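Local coordinates for protein 2-hydroxy-3-oxopropionate reductase (Polaromonas sp. JS666, PDB 4DLL) that probably catalyses the NAD(P)H-dependent reduction of 2-hydroxy-3-oxopropanoate (tartronate semialdehyde) to D-glycerate, at residues G43-R48 with V155-G160; I208-V213 with Q249-R254; K229-I234 with R242-H247; Q291-G296 with S307-E312. All coordinates share one frame; numbering follows the deposited sequence.

Interaction 1 (G43-R48 with V155-G160); sequences GLPMAR and VGAEQG
P45 and the pair A157-E158 carry nearly all of this contact between two helices. CB of P45 comes to 3.6 Å from CG of E158, while CG of the P45 ring meets CB of A157 at 3.9 Å. The proline side chain therefore fits against two successive residues of the other helix. M46, modelled as selenomethionine, adds a looser touch from CG to CB of A157 at 4.4 Å. No hydrogen bond crosses between the segments, so the attraction here is apolar.

The backbones are set close together. The short axes of 43-48 and 155-159 run almost parallel, at 12°, and approach to 8.1 Å; CA of P45 and CA of E158 are only 5.1 Å apart. Such spacing suits the small CB of A157 and the compact proline. In E158, CG lies anti to the carbonyl carbon (chi1 -56°), which sets its methylene beside P45, and the extended chain carries the carboxylate onward. Its backbone O also receives a weak hydrogen bond from R49 NE.

Helix 43-52 follows strand 33-37 and G43 belongs to a probable GxGxxG turn, consistent with a Rossmann-type nucleotide-binding domain. M46 also packs on M94 and M123, just beyond strands 90-93 and 119-122. L44 and A47 lean on helix 64-71, whereas helix 153-159 links strand 144-151 to the antiparallel strand 162-167.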
loop_
_atom_site.group_PDB
_atom_site.type_symbol
_atom_site.label_atom_id
_atom_site.label_comp_id
_atom_site.label_asym_id
_atom_site.label_seq_id
_atom_site.Cartn_x
_atom_site.Cartn_y
_atom_site.Cartn_z
ATOM N N GLY A 43 -15.503 -18.714 -6.417
ATOM C CA GLY A 43 -16.548 -19.625 -5.983
ATOM C C GLY A 43 -16.101 -21.068 -5.797
ATOM O O GLY A 43 -16.502 -21.714 -4.821
ATOM N N LEU A 44 -15.276 -21.555 -6.732
ATOM C CA LEU A 44 -14.869 -22.954 -6.744
ATOM C C LEU A 44 -14.015 -23.372 -5.551
ATOM O O LEU A 44 -14.341 -24.357 -4.878
ATOM C CB LEU A 44 -14.149 -23.300 -8.048
ATOM C CG LEU A 44 -14.697 -24.517 -8.761
ATOM C CD1 LEU A 44 -15.974 -24.058 -9.479
ATOM C CD2 LEU A 44 -13.619 -25.040 -9.756
ATOM N N PRO A 45 -12.913 -22.641 -5.306
ATOM C CA PRO A 45 -12.067 -22.954 -4.148
ATOM C C PRO A 45 -12.868 -22.850 -2.836
ATOM O O PRO A 45 -12.676 -23.675 -1.914
ATOM C CB PRO A 45 -10.960 -21.891 -4.221
ATOM C CG PRO A 45 -11.321 -20.965 -5.364
ATOM C CD PRO A 45 -12.273 -21.664 -6.212
HETATM N N MSE A 46 -13.790 -21.893 -2.768
HETATM C CA MSE A 46 -14.664 -21.760 -1.577
HETATM C C MSE A 46 -15.671 -22.902 -1.361
HETATM O O MSE A 46 -16.015 -23.221 -0.220
HETATM C CB MSE A 46 -15.373 -20.403 -1.528
HETATM C CG MSE A 46 -14.368 -19.288 -1.501
HETATM SE SE MSE A 46 -15.215 -17.549 -1.829
HETATM C CE MSE A 46 -16.083 -17.298 -0.096
ATOM N N ALA A 47 -16.151 -23.492 -2.448
ATOM C CA ALA A 47 -17.053 -24.629 -2.324
ATOM C C ALA A 47 -16.284 -25.866 -1.835
ATOM O O ALA A 47 -16.814 -26.674 -1.106
ATOM C CB ALA A 47 -17.752 -24.902 -3.615
ATOM N N ARG A 48 -15.022 -25.976 -2.207
ATOM C CA ARG A 48 -14.266 -27.154 -1.906
ATOM C C ARG A 48 -13.874 -27.132 -0.403
ATOM O O ARG A 48 -13.958 -28.152 0.280
ATOM C CB ARG A 48 -13.095 -27.217 -2.891
ATOM C CG ARG A 48 -11.947 -28.193 -2.607
ATOM C CD ARG A 48 -10.615 -27.456 -2.892
ATOM N NE ARG A 48 -9.469 -28.358 -2.986
ATOM N N VAL A 155 -5.526 -17.172 -4.007
ATOM C CA VAL A 155 -4.943 -18.096 -3.012
ATOM C C VAL A 155 -5.435 -17.946 -1.552
ATOM O O VAL A 155 -5.375 -18.913 -0.752
ATOM C CB VAL A 155 -3.398 -18.220 -3.092
ATOM C CG1 VAL A 155 -3.018 -19.640 -3.514
ATOM C CG2 VAL A 155 -2.785 -17.146 -4.054
ATOM N N GLY A 156 -5.946 -16.776 -1.202
ATOM C CA GLY A 156 -6.721 -16.656 0.031
ATOM C C GLY A 156 -7.946 -17.564 -0.018
ATOM O O GLY A 156 -8.287 -18.231 0.955
ATOM N N ALA A 157 -8.594 -17.593 -1.179
ATOM C CA ALA A 157 -9.722 -18.467 -1.429
ATOM C C ALA A 157 -9.316 -19.948 -1.251
ATOM O O ALA A 157 -9.901 -20.662 -0.443
ATOM C CB ALA A 157 -10.340 -18.169 -2.807
ATOM N N GLU A 158 -8.258 -20.377 -1.922
ATOM C CA GLU A 158 -7.772 -21.749 -1.753
ATOM C C GLU A 158 -7.248 -22.057 -0.329
ATOM O O GLU A 158 -7.530 -23.122 0.199
ATOM C CB GLU A 158 -6.765 -22.073 -2.866
ATOM C CG GLU A 158 -7.377 -21.846 -4.306
ATOM C CD GLU A 158 -6.454 -22.219 -5.475
ATOM O OE1 GLU A 158 -5.244 -22.494 -5.245
ATOM O OE2 GLU A 158 -6.949 -22.239 -6.644
ATOM N N GLN A 159 -6.606 -21.103 0.330
ATOM C CA GLN A 159 -5.975 -21.342 1.662
ATOM C C GLN A 159 -6.818 -21.056 2.870
ATOM O O GLN A 159 -6.390 -21.351 4.052
ATOM C CB GLN A 159 -4.687 -20.525 1.794
ATOM N N GLY A 160 -7.997 -20.453 2.612
ATOM C CA GLY A 160 -8.928 -20.018 3.666
ATOM C C GLY A 160 -8.359 -18.870 4.456
ATOM O O GLY A 160 -8.487 -18.807 5.691
#

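Interaction 2 (I208-V213 with Q249-R254); sequences ITIGAV and QRMVER
M251, modelled as selenomethionine, reaches I210 and V213 because its CG lies anti to its own carbonyl carbon (chi1 -74°) and the chain beyond runs fully extended, sending SE and CE straight toward helix 194-222. On the receiving side, V213 holds CG1 anti to its backbone N (chi1 159°), which brings that methyl to 3.6 Å from SE of M251. CG2 of I210 is turned beside its carbonyl carbon and lies 4.0 Å from CE of M251; the two side chains meet at about a right angle.

The end of M251 thus has two kinds of neighbour. Its SE rests against V213, whose backbone C is a further partner at 4.1 Å from SE of M251. The terminal CE of M251 comes down near a carbonyl instead, 3.5 Å from O of I210. All three residues are buried. M251 lies in the last turn of helix 247-252, and E253 has already left helical geometry; a weak bond from R254 NH1 to O of M251, 3.3 Å long and bent to 126°, lies at this end.

Around the contact, I210 also packs on Y293 and L309, and M251 on F310, so several helices of the C-terminal domain converge here. On another side of helix 194-222, I208 and A212 pack against I208 of the second subunit.

No hydrogen bond or ion pair joins the two segments. CA of V213 and CA of M251, the nearest pair across them, are still 8.9 Å apart, so the association depends on shape and dispersion, with one long, flexible side chain spanning the distance.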
loop_
_atom_site.group_PDB
_atom_site.type_symbol
_atom_site.label_atom_id
_atom_site.label_comp_id
_atom_site.label_asym_id
_atom_site.label_seq_id
_atom_site.Cartn_x
_atom_site.Cartn_y
_atom_site.Cartn_z
ATOM N N ILE A 208 -6.124 3.141 -5.897
ATOM C CA ILE A 208 -5.103 4.189 -5.852
ATOM C C ILE A 208 -3.652 3.631 -5.759
ATOM O O ILE A 208 -2.747 4.161 -6.407
ATOM C CB ILE A 208 -5.417 5.162 -4.685
ATOM C CG1 ILE A 208 -6.793 5.846 -4.878
ATOM C CG2 ILE A 208 -4.391 6.197 -4.567
ATOM C CD1 ILE A 208 -7.427 6.363 -3.526
ATOM N N THR A 209 -3.425 2.569 -4.966
ATOM C CA THR A 209 -2.106 2.035 -4.746
ATOM C C THR A 209 -1.538 1.439 -6.025
ATOM O O THR A 209 -0.381 1.615 -6.347
ATOM C CB THR A 209 -2.078 1.008 -3.631
ATOM O OG1 THR A 209 -2.632 1.604 -2.454
ATOM C CG2 THR A 209 -0.617 0.624 -3.365
ATOM N N ILE A 210 -2.403 0.810 -6.789
ATOM C CA ILE A 210 -2.074 0.400 -8.128
ATOM C C ILE A 210 -1.441 1.530 -8.948
ATOM O O ILE A 210 -0.362 1.343 -9.518
ATOM C CB ILE A 210 -3.335 -0.185 -8.804
ATOM C CG1 ILE A 210 -3.525 -1.615 -8.345
ATOM C CG2 ILE A 210 -3.196 -0.283 -10.304
ATOM C CD1 ILE A 210 -4.965 -2.191 -8.769
ATOM N N GLY A 211 -2.094 2.679 -9.004
ATOM C CA GLY A 211 -1.578 3.834 -9.738
ATOM C C GLY A 211 -0.321 4.436 -9.114
ATOM O O GLY A 211 0.622 4.796 -9.817
ATOM N N ALA A 212 -0.278 4.523 -7.792
ATOM C CA ALA A 212 0.944 4.949 -7.137
ATOM C C ALA A 212 2.153 4.028 -7.518
ATOM O O ALA A 212 3.291 4.469 -7.654
ATOM C CB ALA A 212 0.727 4.919 -5.636
ATOM N N VAL A 213 1.909 2.747 -7.613
ATOM C CA VAL A 213 2.978 1.837 -7.876
ATOM C C VAL A 213 3.332 1.916 -9.394
ATOM O O VAL A 213 4.467 1.761 -9.746
ATOM C CB VAL A 213 2.635 0.428 -7.391
ATOM C CG1 VAL A 213 3.509 -0.643 -8.105
ATOM C CG2 VAL A 213 2.721 0.341 -5.833
ATOM N N GLN A 249 4.567 -7.003 -9.491
ATOM C CA GLN A 249 5.272 -8.069 -10.182
ATOM C C GLN A 249 4.682 -8.261 -11.573
ATOM O O GLN A 249 5.459 -8.440 -12.525
ATOM C CB GLN A 249 5.302 -9.371 -9.387
ATOM C CG GLN A 249 6.276 -10.455 -9.939
ATOM C CD GLN A 249 7.735 -9.962 -10.348
ATOM O OE1 GLN A 249 8.405 -10.614 -11.166
ATOM N NE2 GLN A 249 8.199 -8.844 -9.800
ATOM N N ARG A 250 3.349 -8.132 -11.696
ATOM C CA ARG A 250 2.661 -8.171 -13.000
ATOM C C ARG A 250 3.020 -6.953 -13.835
ATOM O O ARG A 250 2.858 -6.944 -15.083
ATOM C CB ARG A 250 1.130 -8.214 -12.859
ATOM C CG ARG A 250 0.512 -9.491 -12.234
ATOM C CD ARG A 250 -0.947 -9.249 -11.811
ATOM N NE ARG A 250 -1.495 -10.381 -11.091
ATOM C CZ ARG A 250 -2.664 -10.414 -10.453
ATOM N NH1 ARG A 250 -3.478 -9.365 -10.440
ATOM N NH2 ARG A 250 -3.025 -11.529 -9.806
HETATM N N MSE A 251 3.424 -5.884 -13.174
HETATM C CA MSE A 251 3.760 -4.693 -13.935
HETATM C C MSE A 251 5.146 -4.886 -14.535
HETATM O O MSE A 251 5.388 -4.572 -15.725
HETATM C CB MSE A 251 3.721 -3.448 -13.066
HETATM C CG MSE A 251 2.294 -3.016 -12.723
HETATM SE SE MSE A 251 2.358 -1.544 -11.444
HETATM C CE MSE A 251 0.435 -1.769 -10.888
ATOM N N VAL A 252 6.027 -5.429 -13.693
ATOM C CA VAL A 252 7.392 -5.754 -14.049
ATOM C C VAL A 252 7.403 -6.723 -15.227
ATOM O O VAL A 252 8.181 -6.539 -16.146
ATOM C CB VAL A 252 8.167 -6.392 -12.849
ATOM C CG1 VAL A 252 9.484 -6.996 -13.317
ATOM C CG2 VAL A 252 8.440 -5.374 -11.729
ATOM N N GLU A 253 6.536 -7.738 -15.197
ATOM C CA GLU A 253 6.494 -8.800 -16.229
ATOM C C GLU A 253 5.532 -8.498 -17.391
ATOM O O GLU A 253 5.036 -9.427 -18.044
ATOM C CB GLU A 253 6.042 -10.102 -15.592
ATOM C CG GLU A 253 6.876 -10.568 -14.378
ATOM C CD GLU A 253 6.346 -11.847 -13.785
ATOM O OE1 GLU A 253 5.288 -12.344 -14.234
ATOM O OE2 GLU A 253 7.008 -12.377 -12.867
ATOM N N ARG A 254 5.240 -7.231 -17.626
ATOM C CA ARG A 254 4.092 -6.836 -18.460
ATOM C C ARG A 254 2.924 -7.871 -18.585
ATOM O O ARG A 254 2.320 -8.025 -19.660
ATOM C CB ARG A 254 4.549 -6.396 -19.845
ATOM C CG ARG A 254 5.559 -5.306 -19.858
ATOM C CD ARG A 254 4.984 -4.101 -19.213
ATOM N NE ARG A 254 5.740 -2.883 -19.486
ATOM C CZ ARG A 254 6.865 -2.532 -18.883
ATOM N NH1 ARG A 254 7.434 -3.312 -17.960
ATOM N NH2 ARG A 254 7.428 -1.373 -19.210
#

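Interaction 3 (K229-I234 with R242-H247); sequences KVKEAI and RVLQLH
K231 and L244 join helix 227-234 to the short helix 242-245, a helix-loop-helix passage within the all-helical C-terminal domain related to that of 3-hydroxyisobutyrate dehydrogenase. The lysine can be followed outward. CB of K231 still stands 4.6 Å from CD1 of L244. With CG anti to the backbone N (chi1 180°), the chain runs on past the leucine, and CG of K231 comes to 3.8 Å from CD1 of L244. CD of K231 is about equally far, 4.1 Å, from CD1 and O of L244, and CE of K231 settles 3.3 Å from that O of L244. A bend at the last torsion (chi4 -73°) then turns NZ aside, toward the amide group of Q245. The aliphatic part of the lysine thus does most of the covering, and the lysine and leucine side chains lie alongside, running opposite ways. An alanine here would remove everything beyond CB, and would probably leave CD1 and the carbonyl of L244 without this cover, opening a gap between the helices.

Within the same segment, K229 NZ makes a salt bridge with E232 OE1 at 3.1 Å, meeting it from above the carboxylate plane. The dimer also bears on this region: R185 of the second subunit binds O of E232, and R242 NH1 bonds to O of G236 of that subunit.

L244 forks between its two partners. CD1 serves K231, whereas CD2 faces I234, whose CG1 occupies the crowded position between backbone N and carbonyl carbon (chi1 77°). CD2 of L244 is 3.6 Å from CG1 and 3.7 Å from CD1 of I234.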
loop_
_atom_site.group_PDB
_atom_site.type_symbol
_atom_site.label_atom_id
_atom_site.label_comp_id
_atom_site.label_asym_id
_atom_site.label_seq_id
_atom_site.Cartn_x
_atom_site.Cartn_y
_atom_site.Cartn_z
ATOM N N LYS A 229 14.621 -4.114 -10.178
ATOM C CA LYS A 229 15.601 -3.918 -9.074
ATOM C C LYS A 229 15.025 -2.956 -8.067
ATOM O O LYS A 229 15.138 -3.154 -6.874
ATOM C CB LYS A 229 16.964 -3.397 -9.569
ATOM C CG LYS A 229 17.920 -4.447 -10.172
ATOM C CD LYS A 229 18.222 -5.613 -9.240
ATOM C CE LYS A 229 19.410 -5.352 -8.350
ATOM N NZ LYS A 229 19.654 -6.515 -7.448
ATOM N N VAL A 230 14.428 -1.890 -8.582
ATOM C CA VAL A 230 13.664 -0.957 -7.814
ATOM C C VAL A 230 12.615 -1.641 -6.944
ATOM O O VAL A 230 12.484 -1.305 -5.769
ATOM C CB VAL A 230 12.985 0.072 -8.745
ATOM C CG1 VAL A 230 11.916 0.812 -7.998
ATOM C CG2 VAL A 230 14.042 1.046 -9.285
ATOM N N LYS A 231 11.889 -2.612 -7.484
ATOM C CA LYS A 231 10.863 -3.275 -6.701
ATOM C C LYS A 231 11.541 -4.024 -5.595
ATOM O O LYS A 231 11.049 -4.037 -4.460
ATOM C CB LYS A 231 10.036 -4.258 -7.561
ATOM C CG LYS A 231 8.958 -4.984 -6.785
ATOM C CD LYS A 231 8.005 -5.702 -7.676
ATOM C CE LYS A 231 7.206 -6.740 -6.930
ATOM N NZ LYS A 231 7.925 -8.005 -6.507
ATOM N N GLU A 232 12.669 -4.661 -5.939
ATOM C CA GLU A 232 13.441 -5.478 -5.012
ATOM C C GLU A 232 14.043 -4.625 -3.911
ATOM O O GLU A 232 14.320 -5.135 -2.800
ATOM C CB GLU A 232 14.600 -6.200 -5.733
ATOM C CG GLU A 232 15.277 -7.335 -4.868
ATOM C CD GLU A 232 16.631 -7.816 -5.416
ATOM O OE1 GLU A 232 16.920 -7.614 -6.630
ATOM O OE2 GLU A 232 17.412 -8.388 -4.611
ATOM N N ALA A 233 14.313 -3.355 -4.243
ATOM C CA ALA A 233 15.021 -2.434 -3.315
ATOM C C ALA A 233 14.074 -1.899 -2.254
ATOM O O ALA A 233 14.366 -1.954 -1.048
ATOM C CB ALA A 233 15.713 -1.282 -4.074
ATOM N N ILE A 234 12.925 -1.413 -2.699
ATOM C CA ILE A 234 11.903 -0.916 -1.771
ATOM C C ILE A 234 11.069 -1.985 -1.026
ATOM O O ILE A 234 10.244 -1.631 -0.173
ATOM C CB ILE A 234 10.970 0.080 -2.509
ATOM C CG1 ILE A 234 9.982 -0.668 -3.394
ATOM C CG2 ILE A 234 11.845 1.082 -3.358
ATOM C CD1 ILE A 234 9.125 0.248 -4.299
ATOM N N ARG A 242 0.739 -5.142 -0.237
ATOM C CA ARG A 242 0.248 -6.312 -0.968
ATOM C C ARG A 242 0.077 -5.954 -2.471
ATOM O O ARG A 242 0.362 -6.781 -3.325
ATOM C CB ARG A 242 -1.092 -6.842 -0.373
ATOM C CG ARG A 242 -1.548 -8.243 -0.940
ATOM C CD ARG A 242 -0.686 -9.367 -0.264
ATOM N NE ARG A 242 -0.655 -9.094 1.183
ATOM C CZ ARG A 242 -1.622 -9.491 2.030
ATOM N NH1 ARG A 242 -2.654 -10.225 1.559
ATOM N NH2 ARG A 242 -1.560 -9.169 3.342
ATOM N N VAL A 243 -0.272 -4.696 -2.769
ATOM C CA VAL A 243 -0.375 -4.247 -4.172
ATOM C C VAL A 243 0.986 -4.230 -4.897
ATOM O O VAL A 243 1.067 -4.716 -6.067
ATOM C CB VAL A 243 -1.107 -2.920 -4.296
ATOM C CG1 VAL A 243 -0.803 -2.189 -5.663
ATOM C CG2 VAL A 243 -2.603 -3.159 -4.097
ATOM N N LEU A 244 2.044 -3.727 -4.227
ATOM C CA LEU A 244 3.380 -3.777 -4.838
ATOM C C LEU A 244 3.790 -5.217 -5.161
ATOM O O LEU A 244 4.199 -5.496 -6.279
ATOM C CB LEU A 244 4.454 -3.118 -3.955
ATOM C CG LEU A 244 5.939 -3.228 -4.345
ATOM C CD1 LEU A 244 6.189 -2.611 -5.738
ATOM C CD2 LEU A 244 6.877 -2.539 -3.293
ATOM N N GLN A 245 3.692 -6.121 -4.186
ATOM C CA GLN A 245 4.097 -7.513 -4.399
ATOM C C GLN A 245 3.213 -8.263 -5.413
ATOM O O GLN A 245 3.719 -9.120 -6.141
ATOM C CB GLN A 245 4.116 -8.305 -3.084
ATOM C CG GLN A 245 5.016 -7.653 -1.972
ATOM C CD GLN A 245 6.510 -7.430 -2.440
ATOM O OE1 GLN A 245 7.065 -6.311 -2.340
ATOM N NE2 GLN A 245 7.127 -8.491 -2.967
ATOM N N LEU A 246 1.897 -8.000 -5.445
ATOM C CA LEU A 246 1.088 -8.787 -6.373
ATOM C C LEU A 246 1.058 -8.101 -7.721
ATOM O O LEU A 246 1.732 -8.540 -8.623
ATOM C CB LEU A 246 -0.317 -9.082 -5.847
ATOM C CG LEU A 246 -1.236 -9.966 -6.725
ATOM C CD1 LEU A 246 -0.977 -11.515 -6.460
ATOM C CD2 LEU A 246 -2.724 -9.595 -6.501
ATOM N N HIS A 247 0.309 -7.006 -7.844
ATOM C CA HIS A 247 0.225 -6.231 -9.091
ATOM C C HIS A 247 1.510 -5.630 -9.623
ATOM O O HIS A 247 1.620 -5.389 -10.836
ATOM C CB HIS A 247 -0.751 -5.105 -8.895
ATOM C CG HIS A 247 -2.036 -5.547 -8.269
ATOM N ND1 HIS A 247 -3.087 -6.044 -9.008
ATOM C CD2 HIS A 247 -2.419 -5.609 -6.974
ATOM C CE1 HIS A 247 -4.069 -6.379 -8.194
ATOM N NE2 HIS A 247 -3.682 -6.141 -6.954
#

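Interaction 4 (Q291-G296 with S307-E312); sequences QLYAEG and SGLFVE
L292 is the first residue of 291-296 to touch L309, in a helix-to-helix contact of the all-helical C-terminal domain: helix 284-301 meets helix 309-315, the last one modelled. CB of L292 lies 4.3 Å from CD1 of L309, and the backbone O of L292 stands 4.0 Å from the same methyl. Beyond this pair, L292 packs on I285 of the second subunit.

Y293 comes next and makes the larger contribution. CD1 of L309 sits over the face of the Y293 ring in a CH-pi contact, 4.2 Å from the centroid and 13° off the normal. CD2 of L309 reaches the phenol end, 3.6 Å from OH of Y293. Both contacts follow from L309 holding CG anti to its backbone N (chi1 173°), which spreads the fork across the ring at about a right angle. The hydroxyl is also hydrogen-bonded to O of G207, so the ring is held at its far end, while helix 262-278 supplies further neighbours of the tyrosine. A phenylalanine in its place would keep the face under L309 but would probably leave the carbonyl of G207 without its hydroxyl partner and the ring less firmly fixed.

G296 closes the segment without a side chain, next to E312. A CB built there would point toward 307-312, only 4.2 Å from CB of E312, and would be crowded by O of Y293, the atom to which G296 N is hydrogen-bonded at 3.0 Å.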
loop_
_atom_site.group_PDB
_atom_site.type_symbol
_atom_site.label_atom_id
_atom_site.label_comp_id
_atom_site.label_asym_id
_atom_site.label_seq_id
_atom_site.Cartn_x
_atom_site.Cartn_y
_atom_site.Cartn_z
ATOM N N GLN A 291 -11.364 9.079 -12.997
ATOM C CA GLN A 291 -11.038 9.686 -14.322
ATOM C C GLN A 291 -9.995 8.852 -15.018
ATOM O O GLN A 291 -10.131 8.523 -16.189
ATOM C CB GLN A 291 -10.485 11.110 -14.206
ATOM C CG GLN A 291 -11.481 12.143 -13.783
ATOM C CD GLN A 291 -10.855 13.524 -13.677
ATOM O OE1 GLN A 291 -10.243 13.865 -12.659
ATOM N NE2 GLN A 291 -11.009 14.328 -14.731
ATOM N N LEU A 292 -8.947 8.494 -14.289
ATOM C CA LEU A 292 -7.857 7.729 -14.897
ATOM C C LEU A 292 -8.286 6.353 -15.342
ATOM O O LEU A 292 -7.831 5.858 -16.377
ATOM C CB LEU A 292 -6.690 7.595 -13.959
ATOM C CG LEU A 292 -5.926 8.874 -13.754
ATOM C CD1 LEU A 292 -5.010 8.611 -12.553
ATOM C CD2 LEU A 292 -5.146 9.292 -15.032
ATOM N N TYR A 293 -9.156 5.732 -14.549
ATOM C CA TYR A 293 -9.665 4.435 -14.929
ATOM C C TYR A 293 -10.648 4.579 -16.086
ATOM O O TYR A 293 -10.668 3.737 -16.972
ATOM C CB TYR A 293 -10.300 3.709 -13.740
ATOM C CG TYR A 293 -9.298 2.969 -12.891
ATOM C CD1 TYR A 293 -8.912 3.456 -11.647
ATOM C CD2 TYR A 293 -8.726 1.786 -13.342
ATOM C CE1 TYR A 293 -7.986 2.774 -10.871
ATOM C CE2 TYR A 293 -7.785 1.082 -12.566
ATOM C CZ TYR A 293 -7.436 1.586 -11.337
ATOM O OH TYR A 293 -6.528 0.927 -10.584
ATOM N N ALA A 294 -11.462 5.637 -16.046
ATOM C CA ALA A 294 -12.428 5.929 -17.111
ATOM C C ALA A 294 -11.654 6.140 -18.404
ATOM O O ALA A 294 -12.042 5.604 -19.436
ATOM C CB ALA A 294 -13.317 7.160 -16.764
ATOM N N GLU A 295 -10.522 6.858 -18.313
ATOM C CA GLU A 295 -9.606 7.109 -19.447
ATOM C C GLU A 295 -8.906 5.849 -19.943
ATOM O O GLU A 295 -8.316 5.832 -21.024
ATOM C CB GLU A 295 -8.578 8.200 -19.102
ATOM C CG GLU A 295 -9.048 9.628 -19.438
ATOM C CD GLU A 295 -8.381 10.728 -18.588
ATOM O OE1 GLU A 295 -7.523 10.415 -17.713
ATOM O OE2 GLU A 295 -8.726 11.931 -18.782
ATOM N N GLY A 296 -8.962 4.792 -19.150
ATOM C CA GLY A 296 -8.427 3.507 -19.569
ATOM C C GLY A 296 -9.430 2.637 -20.314
ATOM O O GLY A 296 -9.077 2.051 -21.345
ATOM N N SER A 307 -4.204 -4.082 -12.719
ATOM C CA SER A 307 -2.859 -3.516 -12.779
ATOM C C SER A 307 -2.591 -2.887 -14.132
ATOM O O SER A 307 -1.626 -2.129 -14.289
ATOM C CB SER A 307 -1.772 -4.542 -12.429
ATOM O OG SER A 307 -2.068 -5.795 -12.985
ATOM N N GLY A 308 -3.486 -3.171 -15.081
ATOM C CA GLY A 308 -3.399 -2.693 -16.444
ATOM C C GLY A 308 -3.456 -1.188 -16.505
ATOM O O GLY A 308 -3.361 -0.614 -17.587
ATOM N N LEU A 309 -3.550 -0.532 -15.346
ATOM C CA LEU A 309 -3.578 0.933 -15.282
ATOM C C LEU A 309 -2.218 1.527 -15.585
ATOM O O LEU A 309 -2.113 2.650 -16.095
ATOM C CB LEU A 309 -4.113 1.427 -13.917
ATOM C CG LEU A 309 -4.062 2.912 -13.622
ATOM C CD1 LEU A 309 -5.167 3.620 -14.431
ATOM C CD2 LEU A 309 -4.195 3.223 -12.130
ATOM N N PHE A 310 -1.190 0.777 -15.236
ATOM C CA PHE A 310 0.151 0.945 -15.757
ATOM C C PHE A 310 0.137 1.312 -17.252
ATOM O O PHE A 310 0.805 2.266 -17.664
ATOM C CB PHE A 310 0.832 -0.397 -15.597
ATOM C CG PHE A 310 2.271 -0.417 -15.940
ATOM C CD1 PHE A 310 2.685 -0.768 -17.232
ATOM C CD2 PHE A 310 3.229 -0.204 -14.956
ATOM C CE1 PHE A 310 4.043 -0.845 -17.563
ATOM C CE2 PHE A 310 4.588 -0.261 -15.263
ATOM C CZ PHE A 310 5.000 -0.585 -16.588
ATOM N N VAL A 311 -0.626 0.558 -18.052
ATOM C CA VAL A 311 -0.650 0.782 -19.496
ATOM C C VAL A 311 -1.144 2.201 -19.783
ATOM O O VAL A 311 -0.475 2.968 -20.497
ATOM C CB VAL A 311 -1.427 -0.328 -20.257
ATOM C CG1 VAL A 311 -1.467 -0.041 -21.729
ATOM C CG2 VAL A 311 -0.785 -1.683 -20.009
ATOM N N GLU A 312 -2.266 2.580 -19.161
ATOM C CA GLU A 312 -2.778 3.955 -19.262
ATOM C C GLU A 312 -1.685 4.954 -18.966
ATOM O O GLU A 312 -1.521 5.916 -19.697
ATOM C CB GLU A 312 -3.958 4.188 -18.302
#

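Interaction 1 stands apart: its centre is about 25 Å from those of interactions 2 and 3 and about 29 Å from that of interaction 4. It belongs to the N-terminal nucleotide-binding domain with its mixed sheet, while the other three share the helical C-terminal domain. Along the chain, 229-234 and 242-247 fall between the two segments of interaction 2, and interaction 4 follows. Centres of 2 and 3 are about 8 Å apart, those of 2 and 4 about 11 Å. Helix 194-222 is the common element: V243 packs on T209 and I210, and L309 on I210 and G211. Interactions 2-4 have neighbours in the second subunit, so this helical core probably contributes to the dimer interface.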